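PDB 2ZYO: solute-binding protein, which binds cyclodextrins and linear maltodextrins, here maltotetraose, and probably hands them to a membrane sugar transporter. Local coordinates for residues Ala171-Phe174 with Tyr175-Tyr178; Phe179-Ala183 with Lys184-Val188; Ala208-Gly211 with Met212-Val215. All coordinates share one frame; numbering follows the deposited sequence.

Contact 1: Ala171-Phe174 with Tyr175-Tyr178. With GLC (alpha-D-glucopyranose), chain B; GLC (alpha-D-glucopyranose), chain C.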
ATOM      1  N   ALA A 171     -10.761   9.207   9.015  1.00  9.63           N
ATOM      2  CA  ALA A 171     -10.239  10.568   8.875  1.00  9.98           C
ATOM      3  C   ALA A 171      -9.272  10.968   9.993  1.00 10.04           C
ATOM      4  O   ALA A 171      -8.750  12.081   9.996  1.00 11.45           O
ATOM      5  CB  ALA A 171     -11.387  11.573   8.769  1.00 12.78           C
ATOM      6  N   ASN A 172      -9.046  10.058  10.938  1.00 11.34           N
ATOM      7  CA  ASN A 172      -8.062  10.265  12.000  1.00 10.46           C
ATOM      8  C   ASN A 172      -6.801   9.421  11.791  1.00 10.66           C
ATOM      9  O   ASN A 172      -5.997   9.237  12.708  1.00 10.47           O
ATOM     10  CB  ASN A 172      -8.688   9.994  13.376  1.00 11.11           C
ATOM     11  CG  ASN A 172      -9.272   8.590  13.498  1.00 12.61           C
ATOM     12  OD1 ASN A 172      -9.246   7.798  12.553  1.00 13.30           O
ATOM     13  ND2 ASN A 172      -9.802   8.277  14.677  1.00 14.13           N
ATOM     14  N   ASN A 173      -6.642   8.921  10.569  1.00 10.38           N
ATOM     15  CA  ASN A 173      -5.530   8.050  10.203  1.00  9.44           C
ATOM     16  C   ASN A 173      -4.837   8.617   8.970  1.00  8.96           C
ATOM     17  O   ASN A 173      -5.447   8.713   7.904  1.00  9.89           O
ATOM     18  CB  ASN A 173      -6.057   6.633   9.935  1.00  9.60           C
ATOM     19  CG  ASN A 173      -4.948   5.607   9.720  1.00  8.97           C
ATOM     20  OD1 ASN A 173      -3.852   5.926   9.257  1.00 11.75           O
ATOM     21  ND2 ASN A 173      -5.249   4.351  10.038  1.00 11.86           N
ATOM     22  N   PHE A 174      -3.571   8.996   9.133  1.00  8.99           N
ATOM     23  CA  PHE A 174      -2.786   9.645   8.074  1.00  8.98           C
ATOM     24  C   PHE A 174      -2.660   8.809   6.801  1.00  9.25           C
ATOM     25  O   PHE A 174      -2.549   9.361   5.703  1.00  9.04           O
ATOM     26  CB  PHE A 174      -1.402  10.028   8.609  1.00  9.36           C
ATOM     27  CG  PHE A 174      -0.526  10.744   7.611  1.00  9.53           C
ATOM     28  CD1 PHE A 174      -0.886  11.991   7.105  1.00 10.03           C
ATOM     29  CD2 PHE A 174       0.679  10.178   7.200  1.00 10.64           C
ATOM     30  CE1 PHE A 174      -0.067  12.656   6.194  1.00  9.38           C
ATOM     31  CE2 PHE A 174       1.505  10.838   6.292  1.00  9.50           C
ATOM     32  CZ  PHE A 174       1.130  12.078   5.788  1.00 10.43           C
ATOM     33  N   TYR A 175      -2.678   7.485   6.938  1.00  9.67           N
ATOM     34  CA  TYR A 175      -2.666   6.627   5.757  1.00  9.11           C
ATOM     35  C   TYR A 175      -3.829   6.978   4.819  1.00  8.28           C
ATOM     36  O   TYR A 175      -3.669   7.010   3.594  1.00 10.07           O
ATOM     37  CB  TYR A 175      -2.705   5.134   6.129  1.00  8.37           C
ATOM     38  CG  TYR A 175      -2.790   4.266   4.896  1.00  8.93           C
ATOM     39  CD1 TYR A 175      -1.645   3.943   4.170  1.00 10.52           C
ATOM     40  CD2 TYR A 175      -4.024   3.815   4.422  1.00  8.99           C
ATOM     41  CE1 TYR A 175      -1.721   3.173   3.015  1.00 10.93           C
ATOM     42  CE2 TYR A 175      -4.111   3.045   3.267  1.00  9.29           C
ATOM     43  CZ  TYR A 175      -2.955   2.731   2.569  1.00 10.16           C
ATOM     44  OH  TYR A 175      -3.042   1.975   1.425  1.00 11.19           O
ATOM     45  N   TYR A 176      -4.991   7.247   5.409  1.00  9.20           N
ATOM     46  CA  TYR A 176      -6.208   7.518   4.652  1.00  8.43           C
ATOM     47  C   TYR A 176      -6.324   8.977   4.229  1.00  7.95           C
ATOM     48  O   TYR A 176      -6.808   9.276   3.134  1.00  8.79           O
ATOM     49  CB  TYR A 176      -7.441   7.086   5.456  1.00  9.13           C
ATOM     50  CG  TYR A 176      -7.523   5.588   5.648  1.00  9.92           C
ATOM     51  CD1 TYR A 176      -8.229   4.789   4.749  1.00 10.02           C
ATOM     52  CD2 TYR A 176      -6.877   4.962   6.719  1.00  9.20           C
ATOM     53  CE1 TYR A 176      -8.298   3.410   4.911  1.00 10.19           C
ATOM     54  CE2 TYR A 176      -6.939   3.579   6.887  1.00 10.43           C
ATOM     55  CZ  TYR A 176      -7.656   2.811   5.981  1.00 12.25           C
ATOM     56  OH  TYR A 176      -7.728   1.446   6.137  1.00 13.40           O
ATOM     57  N   THR A 177      -5.861   9.880   5.090  1.00  7.12           N
ATOM     58  CA  THR A 177      -5.996  11.314   4.850  1.00  7.81           C
ATOM     59  C   THR A 177      -4.852  11.892   4.028  1.00  7.84           C
ATOM     60  O   THR A 177      -4.857  13.084   3.716  1.00  7.93           O
ATOM     61  CB  THR A 177      -6.080  12.099   6.168  1.00  7.18           C
ATOM     62  OG1 THR A 177      -4.865  11.915   6.902  1.00  8.44           O
ATOM     63  CG2 THR A 177      -7.254  11.625   7.001  1.00  8.06           C
ATOM     64  N   TYR A 178      -3.878  11.057   3.669  1.00  7.95           N
ATOM     65  CA  TYR A 178      -2.725  11.532   2.903  1.00  8.56           C
ATOM     66  C   TYR A 178      -3.111  12.391   1.699  1.00  8.89           C
ATOM     67  O   TYR A 178      -2.482  13.425   1.452  1.00  8.41           O
ATOM     68  CB  TYR A 178      -1.825  10.378   2.456  1.00  9.18           C
ATOM     69  CG  TYR A 178      -0.645  10.848   1.634  1.00  9.96           C
ATOM     70  CD1 TYR A 178       0.379  11.593   2.215  1.00 11.83           C
ATOM     71  CD2 TYR A 178      -0.562  10.563   0.272  1.00 12.00           C
ATOM     72  CE1 TYR A 178       1.462  12.035   1.466  1.00 11.26           C
ATOM     73  CE2 TYR A 178       0.517  11.004  -0.486  1.00 12.42           C
ATOM     74  CZ  TYR A 178       1.524  11.737   0.119  1.00 13.57           C
ATOM     75  OH  TYR A 178       2.603  12.177  -0.619  1.00 17.05           O
TER
HETATM   76  C1  GLC B   1      -4.414  -1.068   5.104  1.00 42.34           C
HETATM   77  C2  GLC B   1      -2.971  -1.146   4.542  1.00 42.88           C
HETATM   78  C3  GLC B   1      -1.901  -0.706   5.563  1.00 43.19           C
HETATM   79  C4  GLC B   1      -2.311   0.573   6.292  1.00 43.64           C
HETATM   80  C5  GLC B   1      -3.722   0.418   6.855  1.00 42.91           C
HETATM   81  C6  GLC B   1      -4.211   1.653   7.596  1.00 42.88           C
HETATM   82  O1  GLC B   1      -4.677  -2.100   5.988  1.00 41.75           O
HETATM   83  O2  GLC B   1      -2.689  -2.472   4.097  1.00 42.91           O
HETATM   84  O3  GLC B   1      -0.670  -0.476   4.889  1.00 43.54           O
HETATM   85  O4  GLC B   1      -1.386   0.830   7.366  1.00 45.77           O
HETATM   86  O5  GLC B   1      -4.645   0.179   5.777  1.00 42.49           O
HETATM   87  O6  GLC B   1      -4.078   1.504   9.002  1.00 41.02           O
HETATM   88  C1  GLC C   2      -0.499   1.891   7.152  1.00 46.39           C
HETATM   89  C2  GLC C   2       0.936   1.429   7.418  1.00 46.53           C
HETATM   90  C3  GLC C   2       1.122   1.138   8.905  1.00 46.74           C
HETATM   91  C4  GLC C   2       0.737   2.365   9.735  1.00 46.93           C
HETATM   92  C5  GLC C   2      -0.686   2.811   9.381  1.00 46.61           C
HETATM   93  C6  GLC C   2      -1.082   4.101  10.070  1.00 46.31           C
HETATM   94  O2  GLC C   2       1.207   0.258   6.665  1.00 46.51           O
HETATM   95  O3  GLC C   2       2.472   0.786   9.160  1.00 47.80           O
HETATM   96  O4  GLC C   2       0.809   2.049  11.118  1.00 47.23           O
HETATM   97  O5  GLC C   2      -0.806   3.030   7.956  1.00 46.58           O
HETATM   98  O6  GLC C   2      -2.248   3.921  10.858  1.00 46.84           O
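The Asn-173 amide lies at the edge of the Tyr-176 ring, Asn-173 CG 3.6 Å from Tyr-176 CD2 and the two planes 75° apart. Tyr-175 CD2 covers one face of that ring, while one face of the Tyr-175 ring itself carries C4 of the chain B glucose over its centre. Farther along the helix, Tyr-178 turns an edge toward the face of Phe-174 in an offset edge-to-face pair, planes at 89° and Tyr-178 CD1 to Phe-174 CZ 3.7 Å. With CG anti to the backbone N (chi1 -173°), the Asn-173 amide reaches forward over the helix start. There OD1 accepts from Tyr-175 N at 3.0 Å, a capping bond, and also from O6 of the chain C glucose at 3.0 Å. ND2 donates to O6 of the chain B glucose at 3.2 Å and to Glu-170, so both ends of the amide are held and its rotation is fixed. Asn-173 O accepts from Tyr-176 N and, at 3.1 Å, from Thr-177 N. Thr-177 OG1 has its stronger partner in His-367. An alanine in place of Asn-173 is likely to leave Tyr-175 N without its cap and both glucose O6 hydroxyls without this partner. Helix N-cap and sugar-binding amide thus coincide in a glycan pocket where tyrosine rings line the bound maltodextrin, as is common in maltodextrin-binding proteins.

Contact 2: Phe179-Ala183 with Lys184-Val188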
ATOM      1  N   PHE A 179      -4.147  11.980   0.964  1.00  8.24           N
ATOM      2  CA  PHE A 179      -4.557  12.712  -0.239  1.00  7.91           C
ATOM      3  C   PHE A 179      -4.888  14.176   0.048  1.00  8.37           C
ATOM      4  O   PHE A 179      -4.660  15.039  -0.796  1.00  9.10           O
ATOM      5  CB  PHE A 179      -5.693  11.998  -0.994  1.00  8.77           C
ATOM      6  CG  PHE A 179      -7.068  12.224  -0.418  1.00  9.79           C
ATOM      7  CD1 PHE A 179      -7.914  13.186  -0.964  1.00 10.04           C
ATOM      8  CD2 PHE A 179      -7.527  11.458   0.652  1.00 10.09           C
ATOM      9  CE1 PHE A 179      -9.194  13.394  -0.445  1.00 10.57           C
ATOM     10  CE2 PHE A 179      -8.804  11.659   1.183  1.00 10.27           C
ATOM     11  CZ  PHE A 179      -9.641  12.629   0.631  1.00 10.92           C
ATOM     12  N   LEU A 180      -5.403  14.444   1.249  1.00  8.00           N
ATOM     13  CA  LEU A 180      -5.710  15.815   1.666  1.00  8.37           C
ATOM     14  C   LEU A 180      -4.443  16.643   1.862  1.00  8.91           C
ATOM     15  O   LEU A 180      -4.421  17.832   1.543  1.00 10.13           O
ATOM     16  CB  LEU A 180      -6.556  15.824   2.944  1.00  8.55           C
ATOM     17  CG  LEU A 180      -7.951  15.192   2.860  1.00  8.61           C
ATOM     18  CD1 LEU A 180      -8.562  15.016   4.245  1.00  9.63           C
ATOM     19  CD2 LEU A 180      -8.876  16.011   1.968  1.00  9.15           C
ATOM     20  N   PHE A 181      -3.395  16.012   2.388  1.00  7.73           N
ATOM     21  CA  PHE A 181      -2.103  16.671   2.569  1.00  7.95           C
ATOM     22  C   PHE A 181      -1.387  16.855   1.233  1.00  8.39           C
ATOM     23  O   PHE A 181      -0.875  17.937   0.942  1.00  8.49           O
ATOM     24  CB  PHE A 181      -1.234  15.887   3.557  1.00  8.13           C
ATOM     25  CG  PHE A 181      -1.725  15.961   4.978  1.00  8.49           C
ATOM     26  CD1 PHE A 181      -1.182  16.882   5.863  1.00  8.98           C
ATOM     27  CD2 PHE A 181      -2.734  15.113   5.428  1.00  8.70           C
ATOM     28  CE1 PHE A 181      -1.629  16.959   7.182  1.00  9.25           C
ATOM     29  CE2 PHE A 181      -3.195  15.182   6.747  1.00  8.41           C
ATOM     30  CZ  PHE A 181      -2.640  16.105   7.624  1.00  7.87           C
ATOM     31  N   ALA A 182      -1.375  15.801   0.418  1.00  8.34           N
ATOM     32  CA  ALA A 182      -0.760  15.849  -0.910  1.00  8.69           C
ATOM     33  C   ALA A 182      -1.397  16.914  -1.804  1.00  9.19           C
ATOM     34  O   ALA A 182      -0.702  17.577  -2.576  1.00 11.06           O
ATOM     35  CB  ALA A 182      -0.827  14.484  -1.576  1.00  9.14           C
ATOM     36  N   ALA A 183      -2.716  17.080  -1.683  1.00  8.77           N
ATOM     37  CA  ALA A 183      -3.459  18.092  -2.440  1.00  8.47           C
ATOM     38  C   ALA A 183      -2.931  19.502  -2.190  1.00  9.76           C
ATOM     39  O   ALA A 183      -2.951  20.349  -3.083  1.00 11.96           O
ATOM     40  CB  ALA A 183      -4.940  18.022  -2.101  1.00  8.81           C
ATOM     41  N   LYS A 184      -2.456  19.744  -0.969  1.00 10.48           N
ATOM     42  CA  LYS A 184      -1.960  21.063  -0.581  1.00 10.52           C
ATOM     43  C   LYS A 184      -0.474  21.240  -0.893  1.00 11.94           C
ATOM     44  O   LYS A 184       0.066  22.338  -0.744  1.00 13.75           O
ATOM     45  CB  LYS A 184      -2.227  21.321   0.907  1.00 10.21           C
ATOM     46  CG  LYS A 184      -3.646  20.993   1.366  1.00  9.97           C
ATOM     47  CD  LYS A 184      -4.709  21.700   0.532  1.00  9.98           C
ATOM     48  CE  LYS A 184      -6.091  21.169   0.858  1.00 11.17           C
ATOM     49  NZ  LYS A 184      -7.154  21.857   0.069  1.00 11.47           N
ATOM     50  N   GLY A 185       0.172  20.157  -1.326  1.00 11.36           N
ATOM     51  CA  GLY A 185       1.597  20.164  -1.650  1.00 12.18           C
ATOM     52  C   GLY A 185       2.496  19.705  -0.512  1.00 12.52           C
ATOM     53  O   GLY A 185       3.716  19.863  -0.582  1.00 13.85           O
ATOM     54  N   ALA A 186       1.896  19.136   0.533  1.00 11.75           N
ATOM     55  CA  ALA A 186       2.642  18.663   1.698  1.00 11.57           C
ATOM     56  C   ALA A 186       3.306  17.316   1.440  1.00 11.73           C
ATOM     57  O   ALA A 186       2.737  16.450   0.769  1.00 14.13           O
ATOM     58  CB  ALA A 186       1.734  18.579   2.914  1.00 13.53           C
ATOM     59  N   ALA A 187       4.511  17.153   1.982  1.00 12.27           N
ATOM     60  CA  ALA A 187       5.261  15.903   1.881  1.00 13.01           C
ATOM     61  C   ALA A 187       5.608  15.388   3.277  1.00 11.70           C
ATOM     62  O   ALA A 187       5.657  16.165   4.234  1.00 13.27           O
ATOM     63  CB  ALA A 187       6.526  16.114   1.058  1.00 15.46           C
ATOM     64  N   VAL A 188       5.840  14.082   3.394  1.00 11.62           N
ATOM     65  CA  VAL A 188       6.309  13.503   4.655  1.00 12.03           C
ATOM     66  C   VAL A 188       7.789  13.841   4.848  1.00 12.26           C
ATOM     67  O   VAL A 188       8.157  14.500   5.820  1.00 12.00           O
ATOM     68  CB  VAL A 188       6.098  11.971   4.724  1.00 13.61           C
ATOM     69  CG1 VAL A 188       6.466  11.456   6.107  1.00 13.32           C
ATOM     70  CG2 VAL A 188       4.656  11.602   4.385  1.00 15.76           C
TER
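Lys-184 folds back along the C-terminal turn of helix 174-183, over the carbonyl of Leu-180. Its CB sits 3.6 Å from Phe-181 O. CG is placed beside the backbone N (chi1 -47°), which brings it to 3.3 Å from Leu-180 O. A bend at chi2 then lays CD alongside the same oxygen and the carbonyl carbon of Ala-183, and CE still lies 3.8 Å from Leu-180 O. Beyond this the chain runs extended, and NZ leaves both segments to form salt bridges with Asp-271 and with Glu-214 of helix 206-220.

The backbone beneath makes a Schellman motif. Phe-181 O accepts from Lys-184 N and, at 3.0 Å, from Ala-186 N, the two donors reaching it from opposite faces of its carbonyl plane. Gly-185 N donates to Ala-182 O at 3.0 Å. The positive phi of Gly-185 (95°) is what turns the chain off the helix here; at these backbone angles a CB would be jammed against the preceding carbonyl oxygen, which accounts for a glycine at this position. Past it, Ala-186 aims its methyl back at the helix: CB stands 3.3 Å from Phe-181 O and 4.1 Å from Phe-181 CB, near the plane of the aromatic ring and at its edge. The same ring also makes an edge-to-face pair with Phe-174 and touches Val-215.

The chemistry divides cleanly. Two donors satisfy Phe-181 O, whereas the buried Leu-180 O has no polar partner and is covered by the methylenes of Lys-184. The lysine therefore serves as an apolar lid along its length and as a cation at its tip, where two carboxylates would probably favour its charged state.

Contact 3: Ala208-Gly211 with Met212-Val215; sequences AVQG and MNEV
Met-212 N donates to Ala-208 O at 2.9 Å, the first of the backbone hydrogen bonds that join Ala-208-Gly-211 to Met-212-Val-215, two successive turns of one helix. Asn-213 N follows with Val-209 O at 2.8 Å, and Val-215 N with Gly-211 O at 3.2 Å. Glu-214 N is held more loosely: its bonds to Gln-210 O and to Gly-211 O are both weak, the first through length and the second through its bent N-H angle of 125°.

Side chains touch backbone oxygens next. Asn-213 has CG beside its own backbone N (chi1 -75°), which folds the amide back over the preceding turn and brings CG to 3.2 Å from Val-209 O. Its OD1 lies near the same oxygen, but two acceptors cannot bond. Glu-214 CB approaches Gly-211 O at 3.3 Å, and Val-215 CG2 brushes that oxygen from 3.6 Å.

Contacts between side chains are few and loose. The amide planes of Gln-210 and Asn-213 are turned 80° apart, with Gln-210 OE1 and Asn-213 ND2 separated by 3.8 Å, so the two amides touch without a hydrogen bond. Val-209 CG1 reaches only the neighbourhood of Asn-213 OD1.

The outward interactions differ from residue to residue. Met-212, its CG anti to the backbone N, points its bent chain into helices 360-371 and 377-394, and Val-215 packs on helix 174-183. Glu-214 lies on Leu-180 and has Lys-184 as its strongest partner, Lys-217 as its second. Asn-213 touches Pro-377, and the exposed Gln-210 touches Lys-184. The backbone bonds mark 208-215 as regular alpha-helix, packed beside helices 174-183, 360-371 and 377-394 in the alpha/beta fold of a solute-binding protein.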
ATOM      1  N   ALA A 208       1.119  21.516   5.086  1.00 10.06           N
ATOM      2  CA  ALA A 208       0.614  20.472   5.979  1.00  8.66           C
ATOM      3  C   ALA A 208      -0.525  20.980   6.857  1.00  9.83           C
ATOM      4  O   ALA A 208      -1.501  20.261   7.103  1.00  9.74           O
ATOM      5  CB  ALA A 208       1.741  19.913   6.828  1.00  9.32           C
ATOM      6  N   VAL A 209      -0.402  22.223   7.322  1.00  9.10           N
ATOM      7  CA  VAL A 209      -1.454  22.850   8.118  1.00  9.44           C
ATOM      8  C   VAL A 209      -2.745  22.931   7.302  1.00  8.59           C
ATOM      9  O   VAL A 209      -3.821  22.618   7.808  1.00  9.89           O
ATOM     10  CB  VAL A 209      -1.025  24.242   8.645  1.00  9.58           C
ATOM     11  CG1 VAL A 209      -2.185  24.948   9.335  1.00 12.61           C
ATOM     12  CG2 VAL A 209       0.160  24.103   9.601  1.00 12.94           C
ATOM     13  N   GLN A 210      -2.631  23.313   6.031  1.00  9.41           N
ATOM     14  CA  GLN A 210      -3.796  23.365   5.143  1.00  9.64           C
ATOM     15  C   GLN A 210      -4.442  21.989   4.969  1.00  9.77           C
ATOM     16  O   GLN A 210      -5.669  21.878   4.887  1.00 11.07           O
ATOM     17  CB  GLN A 210      -3.434  23.969   3.781  1.00  9.90           C
ATOM     18  CG  GLN A 210      -2.871  25.391   3.849  1.00 12.30           C
ATOM     19  CD  GLN A 210      -3.826  26.384   4.487  1.00 13.84           C
ATOM     20  OE1 GLN A 210      -3.522  26.979   5.522  1.00 17.83           O
ATOM     21  NE2 GLN A 210      -4.986  26.562   3.876  1.00 15.15           N
ATOM     22  N   GLY A 211      -3.610  20.949   4.915  1.00  8.81           N
ATOM     23  CA  GLY A 211      -4.089  19.569   4.852  1.00  9.31           C
ATOM     24  C   GLY A 211      -4.851  19.176   6.105  1.00  8.04           C
ATOM     25  O   GLY A 211      -5.945  18.613   6.025  1.00  8.06           O
ATOM     26  N   MET A 212      -4.276  19.486   7.268  1.00  8.86           N
ATOM     27  CA  MET A 212      -4.913  19.185   8.555  1.00  8.84           C
ATOM     28  C   MET A 212      -6.185  20.012   8.776  1.00  9.24           C
ATOM     29  O   MET A 212      -7.093  19.584   9.494  1.00  9.30           O
ATOM     30  CB  MET A 212      -3.922  19.376   9.711  1.00  8.89           C
ATOM     31  CG  MET A 212      -4.443  18.939  11.086  1.00  9.33           C
ATOM     32  SD  MET A 212      -4.874  17.187  11.212  1.00 11.22           S
ATOM     33  CE  MET A 212      -3.332  16.508  11.813  1.00 11.64           C
ATOM     34  N   ASN A 213      -6.249  21.193   8.161  1.00  9.95           N
ATOM     35  CA  ASN A 213      -7.473  21.995   8.186  1.00  9.87           C
ATOM     36  C   ASN A 213      -8.633  21.271   7.506  1.00 11.40           C
ATOM     37  O   ASN A 213      -9.785  21.391   7.931  1.00 11.48           O
ATOM     38  CB  ASN A 213      -7.255  23.358   7.527  1.00 10.93           C
ATOM     39  CG  ASN A 213      -6.457  24.314   8.395  1.00 12.30           C
ATOM     40  OD1 ASN A 213      -6.185  24.042   9.561  1.00 13.32           O
ATOM     41  ND2 ASN A 213      -6.074  25.445   7.820  1.00 13.72           N
ATOM     42  N   GLU A 214      -8.322  20.524   6.447  1.00 11.54           N
ATOM     43  CA  GLU A 214      -9.325  19.707   5.766  1.00 12.42           C
ATOM     44  C   GLU A 214      -9.759  18.545   6.657  1.00 12.00           C
ATOM     45  O   GLU A 214     -10.949  18.255   6.767  1.00 13.08           O
ATOM     46  CB  GLU A 214      -8.801  19.182   4.424  1.00 14.05           C
ATOM     47  CG  GLU A 214      -8.525  20.264   3.382  1.00 18.38           C
ATOM     48  CD  GLU A 214      -9.767  20.724   2.622  1.00 21.62           C
ATOM     49  OE1 GLU A 214     -10.891  20.637   3.165  1.00 20.13           O
ATOM     50  OE2 GLU A 214      -9.612  21.186   1.470  1.00 25.12           O
ATOM     51  N   VAL A 215      -8.787  17.891   7.292  1.00 11.12           N
ATOM     52  CA  VAL A 215      -9.053  16.820   8.257  1.00 11.55           C
ATOM     53  C   VAL A 215     -10.017  17.301   9.346  1.00 11.05           C
ATOM     54  O   VAL A 215     -11.012  16.635   9.647  1.00 11.34           O
ATOM     55  CB  VAL A 215      -7.737  16.293   8.896  1.00 11.25           C
ATOM     56  CG1 VAL A 215      -8.024  15.344  10.060  1.00 12.98           C
ATOM     57  CG2 VAL A 215      -6.865  15.612   7.844  1.00 11.53           C
TER

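The three contacts lie in series along the chain and on the same side of its centre: the centre of contact 1 lies about 13 Å from the centre of the chain, that of contact 3 about 22 Å. Contact 1 is buried; contacts 2 and 3 are partly buried and hold no pocket residue. Contacts 1 and 2 share helix 174-183, one at its start and one at its end, and Phe-174 CE2 packs 3.8 Å from Val-188 CG2. Contact 3, on helix 206-220, packs beside both: Val-215 CG1 comes within 3.3 Å of Ala-171 O, and Phe-181 CE1 within 3.3 Å of Ala-208 O. Contacts 2 and 3 are tied by a salt bridge, whereas contact 1 works through rings, an amide and sugar hydroxyls.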